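Local coordinates for protein allantoicase (Saccharomyces cerevisiae, PDB 1O59) that catalyses the hydrolysis of allantoate to (S)-ureidoglycolate and urea, a step of allantoin degradation that lets yeast use purines as secondary nitrogen sources, at residues N232-R238 / V347-R351; R238-M242 / D277-F281. All blocks are in the same frame, centred on the assembly; numbering follows the deposited sequence.

Contact 1: N232-R238 / V347-R351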
loop_
_atom_site.group_PDB
_atom_site.type_symbol
_atom_site.label_atom_id
_atom_site.label_comp_id
_atom_site.label_asym_id
_atom_site.label_seq_id
_atom_site.Cartn_x
_atom_site.Cartn_y
_atom_site.Cartn_z
ATOM N N ASN A 232 -0.927 -5.862 4.103
ATOM C CA ASN A 232 -0.839 -5.479 5.483
ATOM C C ASN A 232 0.238 -6.255 6.224
ATOM O O ASN A 232 0.644 -5.847 7.307
ATOM C CB ASN A 232 -2.186 -5.662 6.196
ATOM C CG ASN A 232 -3.235 -4.644 5.755
ATOM O OD1 ASN A 232 -2.883 -3.606 5.164
ATOM N ND2 ASN A 232 -4.527 -4.927 6.040
ATOM N N LEU A 233 0.689 -7.373 5.667
ATOM C CA LEU A 233 1.701 -8.218 6.333
ATOM C C LEU A 233 3.068 -7.549 6.514
ATOM O O LEU A 233 3.863 -7.982 7.330
ATOM C CB LEU A 233 1.928 -9.485 5.525
ATOM C CG LEU A 233 0.781 -10.508 5.559
ATOM C CD1 LEU A 233 1.068 -11.581 4.520
ATOM C CD2 LEU A 233 0.583 -11.126 6.968
ATOM N N LEU A 234 3.326 -6.518 5.703
ATOM C CA LEU A 234 4.630 -5.946 5.547
ATOM C C LEU A 234 4.682 -4.541 6.142
ATOM O O LEU A 234 5.657 -3.804 5.953
ATOM C CB LEU A 234 4.957 -5.919 4.046
ATOM C CG LEU A 234 4.550 -7.153 3.232
ATOM C CD1 LEU A 234 4.812 -6.971 1.764
ATOM C CD2 LEU A 234 5.272 -8.429 3.697
ATOM N N LEU A 235 3.648 -4.162 6.879
ATOM C CA LEU A 235 3.535 -2.784 7.344
ATOM C C LEU A 235 4.353 -2.501 8.610
ATOM O O LEU A 235 4.704 -3.394 9.345
ATOM C CB LEU A 235 2.063 -2.438 7.614
ATOM C CG LEU A 235 1.148 -2.449 6.387
ATOM C CD1 LEU A 235 -0.260 -2.124 6.845
ATOM C CD2 LEU A 235 1.622 -1.448 5.338
ATOM N N PRO A 236 4.585 -1.241 8.897
ATOM C CA PRO A 236 5.195 -0.892 10.165
ATOM C C PRO A 236 4.242 -1.204 11.323
ATOM O O PRO A 236 3.001 -1.186 11.140
ATOM C CB PRO A 236 5.444 0.635 10.076
ATOM C CG PRO A 236 5.087 1.062 8.678
ATOM C CD PRO A 236 4.239 -0.059 8.089
ATOM N N GLY A 237 4.830 -1.465 12.497
ATOM C CA GLY A 237 4.080 -1.653 13.710
ATOM C C GLY A 237 3.373 -2.976 13.788
ATOM O O GLY A 237 3.415 -3.804 12.877
ATOM N N ARG A 238 2.720 -3.181 14.909
ATOM C CA ARG A 238 1.891 -4.355 15.103
ATOM C C ARG A 238 0.436 -4.043 14.794
ATOM O O ARG A 238 -0.396 -4.928 14.885
ATOM C CB ARG A 238 2.011 -4.834 16.541
ATOM C CG ARG A 238 3.389 -5.364 16.891
ATOM C CD ARG A 238 3.410 -6.099 18.188
ATOM N NE ARG A 238 2.753 -7.399 18.069
ATOM C CZ ARG A 238 2.427 -8.149 19.114
ATOM N NH1 ARG A 238 2.694 -7.735 20.337
ATOM N NH2 ARG A 238 1.836 -9.321 18.936
ATOM N N VAL A 347 -3.163 -13.351 10.232
ATOM C CA VAL A 347 -1.819 -13.001 10.635
ATOM C C VAL A 347 -1.650 -11.479 10.459
ATOM O O VAL A 347 -1.990 -10.945 9.415
ATOM C CB VAL A 347 -0.802 -13.745 9.737
ATOM C CG1 VAL A 347 0.626 -13.268 10.025
ATOM C CG2 VAL A 347 -0.909 -15.249 9.948
ATOM N N LYS A 348 -1.120 -10.795 11.465
ATOM C CA LYS A 348 -0.840 -9.352 11.337
ATOM C C LYS A 348 0.398 -9.028 10.465
ATOM O O LYS A 348 0.343 -8.171 9.608
ATOM C CB LYS A 348 -0.678 -8.716 12.720
ATOM C CG LYS A 348 -0.811 -7.197 12.770
ATOM C CD LYS A 348 -2.198 -6.722 12.300
ATOM C CE LYS A 348 -3.199 -6.737 13.400
ATOM N NZ LYS A 348 -2.970 -5.533 14.276
ATOM N N ARG A 349 1.520 -9.689 10.731
ATOM C CA ARG A 349 2.759 -9.364 10.056
ATOM C C ARG A 349 3.616 -10.571 9.833
ATOM O O ARG A 349 3.501 -11.590 10.548
ATOM C CB ARG A 349 3.572 -8.368 10.870
ATOM C CG ARG A 349 2.868 -7.044 11.174
ATOM C CD ARG A 349 2.735 -6.086 10.007
ATOM N NE ARG A 349 2.148 -4.846 10.485
ATOM C CZ ARG A 349 0.881 -4.524 10.419
ATOM N NH1 ARG A 349 -0.008 -5.317 9.873
ATOM N NH2 ARG A 349 0.480 -3.399 10.953
ATOM N N ILE A 350 4.465 -10.452 8.808
ATOM C CA ILE A 350 5.634 -11.321 8.666
ATOM C C ILE A 350 6.925 -10.512 8.445
ATOM O O ILE A 350 6.973 -9.508 7.714
ATOM C CB ILE A 350 5.429 -12.434 7.588
ATOM C CG1 ILE A 350 6.622 -13.414 7.634
ATOM C CG2 ILE A 350 5.261 -11.858 6.171
ATOM C CD1 ILE A 350 6.410 -14.661 6.815
ATOM N N ARG A 351 7.954 -10.943 9.157
ATOM C CA ARG A 351 9.228 -10.257 9.173
ATOM C C ARG A 351 10.222 -11.294 8.809
ATOM O O ARG A 351 10.160 -12.388 9.345
ATOM C CB ARG A 351 9.592 -9.699 10.561
ATOM C CG ARG A 351 8.484 -8.995 11.277
ATOM C CD ARG A 351 7.898 -7.873 10.489
ATOM N NE ARG A 351 7.146 -6.960 11.310
ATOM C CZ ARG A 351 6.490 -5.905 10.857
ATOM N NH1 ARG A 351 6.481 -5.626 9.554
ATOM N NH2 ARG A 351 5.841 -5.123 11.723
#
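A loop can be held to a β-sheet through its own carbonyl groups, and this largely buried contact is an example: basic side chains at the start of strand 346-354 gather the backbone oxygens of 232-238, in the second allantoicase repeat. The main chains meet closest at Leu233 and Arg349, whose CA atoms are 4.0 Å apart. There Leu233, in a 3-10 segment, accepts at its O a 2.9 Å hydrogen bond from Ile350 N, and Arg349 CA lies 3.2 Å from the same Leu233 O in a CA-H...O contact. Beyond this point the chain turns away, and long side chains bridge the gap. Arg351 NH1 donates to Leu235 O at 2.9 Å and its NH2 to that same oxygen at 3.2 Å. Arg349, bent by two successive m rotamers, sends NE to Gly237 O at 2.9 Å and a weak bond from NH2 to Pro236 O at 3.4 Å, while Leu235 CB covers one face of its guanidinium. Lys348 NZ reaches Arg238 O at 2.7 Å, although the position of NZ is less certain, and also forms a salt bridge with Asp244. Apolar contact completes the interface, with Leu233 CD2 3.7 Å from Val347 CG1. A classic β bulge, with Lys348 and Arg349 both facing Asp277, lies within the antiparallel pairing with strand 270-277. Leu233, Leu234 and Ile350 rest on Ile262 of strand 258-263, and Val347 and Ile350 touch strand 336-342, so the contact joins the loop and strand 346-354 to a second antiparallel sheet, consistent with the β-sandwich of galactose-binding-like domains.

Contact 2: R238-M242 / D277-F281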
loop_
_atom_site.group_PDB
_atom_site.type_symbol
_atom_site.label_atom_id
_atom_site.label_comp_id
_atom_site.label_asym_id
_atom_site.label_seq_id
_atom_site.Cartn_x
_atom_site.Cartn_y
_atom_site.Cartn_z
ATOM N N ARG A 238 2.720 -3.181 14.909
ATOM C CA ARG A 238 1.891 -4.355 15.103
ATOM C C ARG A 238 0.436 -4.043 14.794
ATOM O O ARG A 238 -0.396 -4.928 14.885
ATOM C CB ARG A 238 2.011 -4.834 16.541
ATOM C CG ARG A 238 3.389 -5.364 16.891
ATOM C CD ARG A 238 3.410 -6.099 18.188
ATOM N NE ARG A 238 2.753 -7.399 18.069
ATOM C CZ ARG A 238 2.427 -8.149 19.114
ATOM N NH1 ARG A 238 2.694 -7.735 20.337
ATOM N NH2 ARG A 238 1.836 -9.321 18.936
ATOM N N GLY A 239 0.135 -2.790 14.446
ATOM C CA GLY A 239 -1.216 -2.390 14.077
ATOM C C GLY A 239 -2.105 -2.176 15.286
ATOM O O GLY A 239 -1.633 -2.243 16.436
ATOM N N HIS A 240 -3.394 -1.953 15.021
ATOM C CA HIS A 240 -4.340 -1.525 16.035
ATOM C C HIS A 240 -5.454 -2.541 16.364
ATOM O O HIS A 240 -5.910 -2.622 17.482
ATOM C CB HIS A 240 -4.915 -0.191 15.579
ATOM C CG HIS A 240 -6.074 0.280 16.401
ATOM N ND1 HIS A 240 -5.923 0.783 17.676
ATOM C CD2 HIS A 240 -7.407 0.307 16.137
ATOM C CE1 HIS A 240 -7.113 1.092 18.166
ATOM N NE2 HIS A 240 -8.030 0.804 17.256
ATOM N N ASP A 241 -5.903 -3.300 15.374
ATOM C CA ASP A 241 -6.926 -4.318 15.550
ATOM C C ASP A 241 -6.842 -5.317 14.403
ATOM O O ASP A 241 -5.829 -5.333 13.701
ATOM C CB ASP A 241 -8.310 -3.673 15.672
ATOM C CG ASP A 241 -8.741 -2.875 14.439
ATOM O OD1 ASP A 241 -8.253 -3.052 13.300
ATOM O OD2 ASP A 241 -9.640 -2.035 14.546
HETATM N N MSE A 242 -7.870 -6.147 14.206
HETATM C CA MSE A 242 -7.865 -7.165 13.134
HETATM C C MSE A 242 -7.953 -6.604 11.717
HETATM O O MSE A 242 -7.573 -7.247 10.727
HETATM C CB MSE A 242 -9.018 -8.144 13.329
HETATM C CG MSE A 242 -8.804 -9.085 14.508
HETATM SE SE MSE A 242 -10.164 -10.452 14.758
HETATM C CE MSE A 242 -11.669 -9.453 15.126
ATOM N N ASP A 277 3.499 -12.841 13.211
ATOM C CA ASP A 277 2.796 -12.107 14.249
ATOM C C ASP A 277 1.293 -12.187 14.072
ATOM O O ASP A 277 0.749 -11.737 13.056
ATOM C CB ASP A 277 3.235 -10.652 14.180
ATOM C CG ASP A 277 2.798 -9.840 15.370
ATOM O OD1 ASP A 277 2.086 -10.328 16.303
ATOM O OD2 ASP A 277 3.199 -8.672 15.461
ATOM N N THR A 278 0.624 -12.767 15.064
ATOM C CA THR A 278 -0.843 -12.887 15.078
ATOM C C THR A 278 -1.519 -11.859 15.991
ATOM O O THR A 278 -2.616 -12.083 16.461
ATOM C CB THR A 278 -1.227 -14.296 15.529
ATOM O OG1 THR A 278 -0.579 -14.607 16.771
ATOM C CG2 THR A 278 -0.703 -15.349 14.528
ATOM N N ALA A 279 -0.839 -10.742 16.247
ATOM C CA ALA A 279 -1.391 -9.619 17.017
ATOM C C ALA A 279 -2.863 -9.391 16.683
ATOM O O ALA A 279 -3.237 -9.319 15.509
ATOM C CB ALA A 279 -0.580 -8.326 16.776
ATOM N N HIS A 280 -3.675 -9.315 17.734
ATOM C CA HIS A 280 -5.140 -9.097 17.650
ATOM C C HIS A 280 -5.986 -10.227 17.111
ATOM O O HIS A 280 -7.194 -10.199 17.340
ATOM C CB HIS A 280 -5.522 -7.784 16.959
ATOM C CG HIS A 280 -4.723 -6.623 17.447
ATOM N ND1 HIS A 280 -4.778 -6.189 18.752
ATOM C CD2 HIS A 280 -3.786 -5.864 16.835
ATOM C CE1 HIS A 280 -3.938 -5.177 18.910
ATOM N NE2 HIS A 280 -3.336 -4.950 17.755
ATOM N N PHE A 281 -5.388 -11.235 16.492
ATOM C CA PHE A 281 -6.151 -12.425 16.093
ATOM C C PHE A 281 -6.217 -13.440 17.228
ATOM O O PHE A 281 -5.269 -14.174 17.506
ATOM C CB PHE A 281 -5.586 -13.030 14.825
ATOM C CG PHE A 281 -5.629 -12.088 13.677
ATOM C CD1 PHE A 281 -6.813 -11.898 12.972
ATOM C CD2 PHE A 281 -4.505 -11.313 13.340
ATOM C CE1 PHE A 281 -6.876 -10.990 11.912
ATOM C CE2 PHE A 281 -4.556 -10.406 12.258
ATOM C CZ PHE A 281 -5.735 -10.241 11.551
#
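Two irregular segments, the second leaving strand 270-277 at Asp277, meet here through side chains that touch one another and the opposing backbone. Arg238, in an m, t, p conformation, forms a two-pronged salt bridge with Asp277: NE lies 2.9 Å from OD2 and NH2 2.8 Å from OD1. The t rotamer of Asp277 also lets OD1 accept from Ala279 N at 3.0 Å, an Asx turn that leads into the type II turn from Thr278 to Phe281. His280, in that turn's third position with positive phi, has an m side chain that turns one ring face to Asp241 CA, 4.0 Å from the centroid in a CH-pi contact, and its edge to Gly239 O, 3.5 Å from NE2 in a weak hydrogen bond. Met242, present as selenomethionine, makes an oblique Met-aromatic contact, SE 5.0 Å from the Phe281 ring centroid. Arg238 thus neutralises a buried carboxylate that also fixes the turn, whereas the His280 and Met242 contacts depend more on close fit than on strong bonds.

Contacts 1 and 2 divide one loop between them, their centres 8 Å apart, and Arg238 belongs to both: its carbonyl faces Lys348 in contact 1, its guanidinium Asp277 in contact 2. The second segments are neighbours too, since Arg349 O lies 2.9 Å from Asp277 N, a probable hydrogen bond between strands 346-354 and 270-277. Lys348 of contact 1 touches contact 2; NZ is 2.9 Å from Asp241 O, a weak hydrogen bond, and an improbably short 2.7 Å from His280 CD2. The principle is continuity: arginine and lysine side chains hold the loop's carbonyls in contact 1, and a salt bridge ties the same loop in contact 2, with centres about 12 and 17 Å from the chain centre.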